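Local coordinates for protein cellulase (Bacteroides salanitronis, PDB 6WQY) that probably hydrolyses internal beta-1,4-glucosidic bonds of cellulose and related plant polysaccharides through its family 5 glycoside hydrolase domain, an eight-stranded TIM barrel, at residues A[24-27]-A[28-31]; A[193-196]-A[197-201]; A[229-232]-A[233-237]; A[292-295]-A[296-300]. All blocks are in the same frame, centred on the assembly; numbering follows the deposited sequence.

Interaction 1: residues A[24-27]-A[28-31]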
# COMPACT_ATOMS: atom_id res chain seq x y z
N PRO A 24 -5.11 -7.23 16.04
CA PRO A 24 -4.09 -6.87 15.05
C PRO A 24 -3.25 -8.03 14.58
O PRO A 24 -2.96 -8.13 13.39
CB PRO A 24 -3.26 -5.80 15.77
CG PRO A 24 -4.26 -5.14 16.66
CD PRO A 24 -5.15 -6.26 17.15
N LEU A 25 -2.81 -8.90 15.49
CA LEU A 25 -1.92 -9.98 15.08
C LEU A 25 -2.65 -11.01 14.23
O LEU A 25 -2.07 -11.56 13.29
CB LEU A 25 -1.26 -10.61 16.30
CG LEU A 25 -0.28 -9.67 17.02
CD1 LEU A 25 0.26 -10.31 18.29
CD2 LEU A 25 0.86 -9.26 16.10
N GLU A 26 -3.93 -11.28 14.53
CA GLU A 26 -4.69 -12.22 13.72
C GLU A 26 -4.99 -11.67 12.34
O GLU A 26 -4.95 -12.40 11.34
CB GLU A 26 -5.99 -12.57 14.44
CG GLU A 26 -5.82 -13.52 15.61
CD GLU A 26 -5.29 -14.87 15.18
OE1 GLU A 26 -4.06 -15.03 15.10
OE2 GLU A 26 -6.11 -15.78 14.91
N ILE A 27 -5.32 -10.39 12.26
CA ILE A 27 -5.52 -9.76 10.96
C ILE A 27 -4.23 -9.82 10.15
O ILE A 27 -4.24 -10.14 8.95
CB ILE A 27 -6.06 -8.33 11.16
CG1 ILE A 27 -7.45 -8.40 11.78
CG2 ILE A 27 -6.06 -7.56 9.85
CD1 ILE A 27 -7.94 -7.09 12.34
N ALA A 28 -3.10 -9.57 10.80
CA ALA A 28 -1.81 -9.65 10.12
C ALA A 28 -1.53 -11.05 9.59
O ALA A 28 -1.03 -11.19 8.47
CB ALA A 28 -0.68 -9.19 11.03
N VAL A 29 -1.84 -12.09 10.37
CA VAL A 29 -1.65 -13.46 9.87
C VAL A 29 -2.45 -13.67 8.60
O VAL A 29 -1.96 -14.28 7.64
CB VAL A 29 -2.04 -14.49 10.95
CG1 VAL A 29 -2.22 -15.89 10.35
CG2 VAL A 29 -1.01 -14.51 12.06
N SER A 30 -3.69 -13.19 8.56
CA SER A 30 -4.53 -13.44 7.40
C SER A 30 -3.99 -12.74 6.16
O SER A 30 -4.22 -13.21 5.04
CB SER A 30 -5.98 -13.03 7.67
OG SER A 30 -6.18 -11.63 7.57
N LEU A 31 -3.28 -11.62 6.32
CA LEU A 31 -2.72 -10.87 5.20
C LEU A 31 -1.35 -11.39 4.78
O LEU A 31 -0.94 -11.15 3.63
CB LEU A 31 -2.66 -9.38 5.53
CG LEU A 31 -4.03 -8.69 5.44
CD1 LEU A 31 -4.09 -7.46 6.32
CD2 LEU A 31 -4.37 -8.36 4.00
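Ile27 O is gripped twice within a single helical turn: Ser30 OG donates to it at 2.8 Å, and Leu31 N reaches the same oxygen at 3.2 Å. The hydroxyl comes in well off the line of the carbonyl (C=O...OG 128°), while the amide lies closer to that line. Ser30 can do this because chi1 of 78° sets OG between its own backbone N and carbonyl carbon, turned back toward the preceding turn. The same OG also hydrogen-bonds Ser20 N, which ties the chain ahead of the helix to its last turn. Ala28 N to Pro24 O (3.0 Å), Val29 N to Leu25 O and Ser30 N to Glu26 O complete the regular i to i+4 ladder. Beyond the backbone, Ile27 and Leu31 lie alongside each other, pointing the same way, with CG2 of Ile27 4.0 Å from CD1 of Leu31. On the outer side Val29 CG2 rests against Leu25 O at 3.4 Å. The short helix 24-31 thus has one apolar flank, formed by Ile27 and Leu31, set against Met247 of barrel strand 246-251. Leu31 also meets Pro341, just before strand 342-346, and Leu31 O accepts from Ser74 OG at the start of strand 74-77.

Interaction 2: residues A[193-196]-A[197-201]; sequences YAVL and NEWNQ
Val195 lays its CG1 methyl over one face of the Trp199 indole, one helical turn further on. CG1 is anti to the backbone N (chi1 170°) and stands out from the helix, 3.8 Å from the centroid of the five-membered ring, a CH-pi contact offset toward the ring's rim. Its nearest atom there is Trp199 NE1, at 3.4 Å. Trp199 turns CG to the side of its own backbone N (chi1 -70°), bringing the indole back along the helix; Val195 O then lies over a face of the ring, 3.4 Å from CD1, while also accepting from Trp199 N at 2.8 Å. Leu196 CD1 approaches CE3 of the same indole at 4.2 Å, the two side chains crossing at about a right angle. Glu198 runs back beside the previous turn, its CG 3.2 Å from Ala194 O, and ends in salt bridges to Lys146 and Arg191. The indole N-H is spent on Asn142 OD1, and Ile132, Ala135 and Leu149 add apolar contacts. A serine in place of Trp199 would probably open a gap between helix 191-209 and helices 132-135 and 139-159, leaving Val195 CG1 without its aromatic face and Asn142 OD1 without this donor. The buried indole thus combines apolar cover with a satisfied N-H, while the carboxylate of Glu198 answers two basic side chains.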
# COMPACT_ATOMS: atom_id res chain seq x y z
N TYR A 193 -3.38 17.91 8.76
CA TYR A 193 -3.58 16.60 9.37
C TYR A 193 -5.05 16.35 9.65
O TYR A 193 -5.56 15.22 9.46
CB TYR A 193 -2.79 16.46 10.67
CG TYR A 193 -1.30 16.63 10.53
CD1 TYR A 193 -0.60 16.05 9.49
CD2 TYR A 193 -0.58 17.39 11.44
CE1 TYR A 193 0.76 16.22 9.35
CE2 TYR A 193 0.78 17.57 11.32
CZ TYR A 193 1.46 16.98 10.27
OH TYR A 193 2.81 17.14 10.09
N ALA A 194 -5.76 17.38 10.11
CA ALA A 194 -7.17 17.24 10.41
C ALA A 194 -7.98 16.98 9.15
O ALA A 194 -8.91 16.16 9.16
CB ALA A 194 -7.69 18.49 11.12
N VAL A 195 -7.65 17.67 8.06
CA VAL A 195 -8.36 17.45 6.80
C VAL A 195 -8.19 16.01 6.32
O VAL A 195 -9.17 15.38 5.90
CB VAL A 195 -7.91 18.47 5.74
CG1 VAL A 195 -8.45 18.10 4.38
CG2 VAL A 195 -8.36 19.86 6.14
N LEU A 196 -6.98 15.47 6.38
CA LEU A 196 -6.79 14.08 5.96
C LEU A 196 -7.62 13.15 6.83
O LEU A 196 -8.24 12.20 6.33
CB LEU A 196 -5.31 13.72 6.00
CG LEU A 196 -5.00 12.28 5.62
CD1 LEU A 196 -5.54 11.87 4.26
CD2 LEU A 196 -3.49 12.04 5.65
N ASN A 197 -7.66 13.40 8.13
CA ASN A 197 -8.50 12.58 8.99
C ASN A 197 -9.97 12.69 8.61
O ASN A 197 -10.71 11.69 8.65
CB ASN A 197 -8.27 12.93 10.46
CG ASN A 197 -6.94 12.41 10.99
OD1 ASN A 197 -6.53 11.29 10.68
ND2 ASN A 197 -6.27 13.21 11.80
N GLU A 198 -10.42 13.89 8.23
CA GLU A 198 -11.79 14.07 7.76
C GLU A 198 -12.04 13.28 6.48
O GLU A 198 -13.11 12.67 6.31
CB GLU A 198 -12.08 15.56 7.49
CG GLU A 198 -12.10 16.45 8.70
CD GLU A 198 -12.18 17.95 8.39
OE1 GLU A 198 -12.45 18.36 7.23
OE2 GLU A 198 -11.99 18.75 9.35
N TRP A 199 -11.08 13.30 5.55
CA TRP A 199 -11.24 12.57 4.30
C TRP A 199 -11.37 11.07 4.55
O TRP A 199 -12.19 10.39 3.91
CB TRP A 199 -10.05 12.82 3.39
CG TRP A 199 -9.96 14.20 2.81
CD1 TRP A 199 -10.84 15.22 2.94
CD2 TRP A 199 -8.90 14.68 1.98
NE1 TRP A 199 -10.39 16.32 2.22
CE2 TRP A 199 -9.20 16.01 1.64
CE3 TRP A 199 -7.73 14.10 1.50
CZ2 TRP A 199 -8.35 16.77 0.82
CZ3 TRP A 199 -6.89 14.85 0.70
CH2 TRP A 199 -7.21 16.16 0.36
N ASN A 200 -10.56 10.53 5.46
CA ASN A 200 -10.67 9.11 5.77
C ASN A 200 -12.05 8.79 6.33
O ASN A 200 -12.62 7.73 6.02
CB ASN A 200 -9.57 8.67 6.73
CG ASN A 200 -8.23 8.49 6.04
OD1 ASN A 200 -8.16 8.23 4.83
ND2 ASN A 200 -7.16 8.60 6.81
N GLN A 201 -12.60 9.69 7.15
CA GLN A 201 -13.95 9.47 7.67
C GLN A 201 -14.99 9.48 6.55
O GLN A 201 -15.93 8.68 6.56
CB GLN A 201 -14.29 10.54 8.72
CG GLN A 201 -15.62 10.28 9.42
CD GLN A 201 -15.53 9.09 10.34
OE1 GLN A 201 -14.87 9.14 11.38
NE2 GLN A 201 -16.16 7.99 9.96

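Interaction 3: residues A[229-232]-A[233-237]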
# COMPACT_ATOMS: atom_id res chain seq x y z
N ASP A 229 6.13 8.45 11.53
CA ASP A 229 6.10 9.44 12.60
C ASP A 229 4.88 10.34 12.51
O ASP A 229 4.21 10.62 13.51
CB ASP A 229 7.39 10.25 12.61
CG ASP A 229 8.54 9.46 13.19
OD1 ASP A 229 8.50 9.18 14.41
OD2 ASP A 229 9.44 9.08 12.41
N LEU A 230 4.58 10.84 11.31
CA LEU A 230 3.43 11.73 11.18
C LEU A 230 2.12 11.00 11.42
O LEU A 230 1.12 11.62 11.82
CB LEU A 230 3.42 12.44 9.83
CG LEU A 230 4.61 13.35 9.58
CD1 LEU A 230 4.46 14.03 8.22
CD2 LEU A 230 4.75 14.40 10.66
N THR A 231 2.10 9.69 11.15
CA THR A 231 0.91 8.87 11.41
C THR A 231 0.72 8.67 12.91
O THR A 231 -0.34 8.97 13.47
CB THR A 231 1.04 7.54 10.67
OG1 THR A 231 1.14 7.79 9.26
CG2 THR A 231 -0.16 6.63 10.90
N VAL A 232 1.75 8.18 13.62
CA VAL A 232 1.55 7.97 15.05
C VAL A 232 1.23 9.28 15.76
O VAL A 232 0.49 9.28 16.75
CB VAL A 232 2.71 7.21 15.72
CG1 VAL A 232 2.96 5.88 15.01
CG2 VAL A 232 3.96 8.05 15.77
N GLU A 233 1.78 10.40 15.30
CA GLU A 233 1.55 11.67 15.98
C GLU A 233 0.20 12.29 15.66
O GLU A 233 -0.38 12.95 16.54
CB GLU A 233 2.68 12.65 15.62
CG GLU A 233 4.05 12.19 16.11
CD GLU A 233 5.23 12.84 15.40
OE1 GLU A 233 5.01 13.70 14.51
OE2 GLU A 233 6.38 12.49 15.72
N ASN A 234 -0.32 12.11 14.46
CA ASN A 234 -1.46 12.92 14.01
C ASN A 234 -2.64 12.14 13.48
O ASN A 234 -3.73 12.73 13.34
CB ASN A 234 -1.02 13.94 12.94
CG ASN A 234 0.16 14.76 13.40
OD1 ASN A 234 1.30 14.56 12.92
ND2 ASN A 234 -0.07 15.65 14.30
N PHE A 235 -2.50 10.86 13.14
CA PHE A 235 -3.62 10.08 12.63
C PHE A 235 -4.68 9.90 13.72
O PHE A 235 -4.36 9.67 14.88
CB PHE A 235 -3.10 8.72 12.17
CG PHE A 235 -4.16 7.73 11.78
CD1 PHE A 235 -4.73 6.92 12.73
CD2 PHE A 235 -4.55 7.57 10.45
CE1 PHE A 235 -5.69 5.99 12.39
CE2 PHE A 235 -5.50 6.64 10.10
CZ PHE A 235 -6.09 5.85 11.07
N VAL A 236 -5.94 9.98 13.31
CA VAL A 236 -7.08 9.70 14.18
C VAL A 236 -7.90 8.60 13.52
O VAL A 236 -8.32 8.74 12.37
CB VAL A 236 -7.95 10.96 14.42
CG1 VAL A 236 -9.20 10.59 15.23
CG2 VAL A 236 -7.14 12.04 15.12
N LEU A 237 -8.14 7.52 14.23
CA LEU A 237 -8.92 6.42 13.67
C LEU A 237 -10.35 6.89 13.42
O LEU A 237 -10.98 7.42 14.33
CB LEU A 237 -8.93 5.26 14.65
CG LEU A 237 -9.42 3.92 14.10
CD1 LEU A 237 -8.48 3.37 13.05
CD2 LEU A 237 -9.61 2.92 15.24
O HOH W 1 6.87 9.87 16.44
O HOH W 2 -2.33 8.31 16.18
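The C-terminal end of helix 228-234, where the chain leaves the helical crossover of a beta-alpha-beta unit for strand 246-251, is fastened by Thr231 and Phe235. Phe235 N donates to Thr231 O at 2.9 Å, although Phe235 itself has already left helical backbone angles. Asn234 N makes weak bonds to Leu230 O and Thr231 O. Two residues earlier, Glu233 N to Asp229 O (3.0 Å) is a regular helical bond. A water lies 3.0 Å from Val232 O and 2.8 Å from Phe235 O and probably donates to at least one of them, spanning the change from helix to extended chain.

Thr231 and Phe235 lie side by side, CG2 of the threonine 3.8 Å from CB of the phenylalanine. With CG anti to its backbone N (chi1 173°), Phe235 sends its ring away from the helix, and both side chains touch Val248 on strand 246-251. This is the usual TIM-barrel arrangement, in which a helix packs its inner side on the strands of the parallel barrel; here the unit runs from strand 219-222 through the helix to strand 246-251. Thr231 OG1 turns back to hydrogen-bond Asn227 O.

On the outer side, in one of its two modelled conformers, Asp229 brings its carboxylate near that of Glu233, their planes 41° apart and OD1 of Asp229 4.1 Å from OE2 of Glu233. A second water then donates to both, 2.7 Å from Asp229 OD1 and 2.8 Å from Glu233 OE2, which probably eases the repulsion; Asp229 also has Lys293 as its salt-bridge partner. The Leu230 side chain crosses that of Glu233 at a slant, CD2 nearest to OE1.

Interaction 4: residues A[292-295]-A[296-300]; sequences AKMK and ETFID
Met294 O takes two backbone donors in the last turns of helix 284-299: Phe298 N at 2.9 Å and Ile299 N at 3.2 Å. The first is the normal i to i+4 bond and lies tilted 32° from the carbonyl plane; the second spans five residues, lies in that plane, and belongs to a wider pi-type turn. Asp300 N repeats the i to i+5 spacing on Lys295 O at 2.8 Å.

The same pair is joined by side chains. Lys295 NZ donates to Asp300 OD1 at 2.8 Å in a salt bridge that uses the syn lone pair, on the side of the other carboxylate oxygen. Lys295 leaves the helix with CG opposite its backbone N (chi1 179°) and stays nearly straight until chi4, 63°, folds the ammonium back onto the aspartate; CG on the way passes 3.4 Å from OD1. An alanine at Lys295 is likely to cost the carboxylate of Asp300 this ammonium partner and free it to turn.

On the inner side of the helix, the bend at chi2 of Met294 brings the sulfur to the edge of the Phe298 ring, 5.0 Å from the centroid, in a Met-aromatic contact, and the bend at chi3 turns CE to 3.6 Å from Phe298 CD2. Both residues also touch Val232 of helix 228-234, while Met294 reaches Val250 and Phe298 reaches Val248 on strand 246-251. The two sides therefore differ in chemistry: sulfur and aromatic ring meet the barrel wall, whereas an ion pair spans the same i to i+5 step on the more exposed side and probably helps to hold it.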
# COMPACT_ATOMS: atom_id res chain seq x y z
N ALA A 292 8.47 -0.13 16.32
CA ALA A 292 8.05 -0.07 17.72
C ALA A 292 7.05 1.06 17.94
O ALA A 292 6.16 0.93 18.79
CB ALA A 292 9.27 0.11 18.62
N LYS A 293 7.18 2.17 17.21
CA LYS A 293 6.20 3.25 17.35
C LYS A 293 4.83 2.78 16.89
O LYS A 293 3.82 3.07 17.53
CB LYS A 293 6.65 4.47 16.55
CG LYS A 293 7.94 5.10 17.03
CD LYS A 293 8.43 6.22 16.13
CE LYS A 293 9.73 6.81 16.64
NZ LYS A 293 10.34 7.76 15.66
N MET A 294 4.79 2.06 15.77
CA MET A 294 3.52 1.54 15.27
C MET A 294 2.93 0.53 16.25
O MET A 294 1.71 0.50 16.46
CB MET A 294 3.73 0.87 13.91
CG MET A 294 4.05 1.84 12.79
SD MET A 294 2.74 3.06 12.44
CE MET A 294 1.47 1.98 11.78
N LYS A 295 3.78 -0.31 16.85
CA LYS A 295 3.28 -1.30 17.80
C LYS A 295 2.72 -0.64 19.05
O LYS A 295 1.67 -1.03 19.55
CB LYS A 295 4.40 -2.28 18.15
CG LYS A 295 3.97 -3.34 19.16
CD LYS A 295 5.10 -4.33 19.43
CE LYS A 295 4.89 -5.07 20.74
NZ LYS A 295 3.65 -5.90 20.71
N GLU A 296 3.41 0.39 19.56
CA GLU A 296 2.98 1.05 20.79
C GLU A 296 1.70 1.85 20.56
O GLU A 296 0.81 1.85 21.42
CB GLU A 296 4.10 1.97 21.29
CG GLU A 296 3.66 2.98 22.36
CD GLU A 296 4.83 3.81 22.88
OE1 GLU A 296 5.92 3.24 23.09
OE2 GLU A 296 4.65 5.03 23.07
N THR A 297 1.59 2.54 19.42
CA THR A 297 0.47 3.43 19.20
C THR A 297 -0.76 2.69 18.69
O THR A 297 -1.89 3.05 19.05
CB THR A 297 0.87 4.54 18.22
OG1 THR A 297 1.97 5.28 18.78
CG2 THR A 297 -0.29 5.47 17.94
N PHE A 298 -0.57 1.69 17.83
CA PHE A 298 -1.69 1.01 17.17
C PHE A 298 -1.84 -0.44 17.61
O PHE A 298 -2.84 -0.79 18.24
CB PHE A 298 -1.54 1.16 15.65
CG PHE A 298 -1.55 2.58 15.20
CD1 PHE A 298 -2.66 3.38 15.41
CD2 PHE A 298 -0.44 3.14 14.61
CE1 PHE A 298 -2.67 4.70 15.01
CE2 PHE A 298 -0.44 4.48 14.20
CZ PHE A 298 -1.56 5.25 14.41
N ILE A 299 -0.85 -1.29 17.32
CA ILE A 299 -1.01 -2.73 17.51
C ILE A 299 -1.39 -3.05 18.95
O ILE A 299 -2.35 -3.80 19.20
CB ILE A 299 0.29 -3.45 17.11
CG1 ILE A 299 0.71 -3.11 15.67
CG2 ILE A 299 0.15 -4.95 17.29
CD1 ILE A 299 -0.33 -3.45 14.61
N ASP A 300 -0.64 -2.51 19.91
CA ASP A 300 -0.87 -2.81 21.32
C ASP A 300 -2.15 -2.18 21.84
O ASP A 300 -2.59 -2.54 22.93
CB ASP A 300 0.30 -2.30 22.17
CG ASP A 300 1.55 -3.14 22.02
OD1 ASP A 300 1.51 -4.19 21.36
OD2 ASP A 300 2.60 -2.74 22.58

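How the interactions relate
Interactions 2, 3 and 4 lie on three neighbouring helices, 191-209, 228-234 and 284-299, on the outside of the TIM barrel, and interaction 3 is the middle member, its centre 11 Å from each of the other two. It meets interaction 2 where the Asn197 amide probably bonds Val236 N and Asn234 O, both at 3.0 Å, and interaction 4 where Asp229 OD1 pairs with Lys293 NZ at 2.6 Å and the Phe235 and Phe298 rings touch. Interaction 1, on the short helix that precedes the first barrel strand, reaches interaction 4 through Pro24 CG and Ile299 O, 3.5 Å apart. All four lie away from the magnesium-binding residue Glu95; a bound magnesium is about 11 Å from the Trp199 side chain.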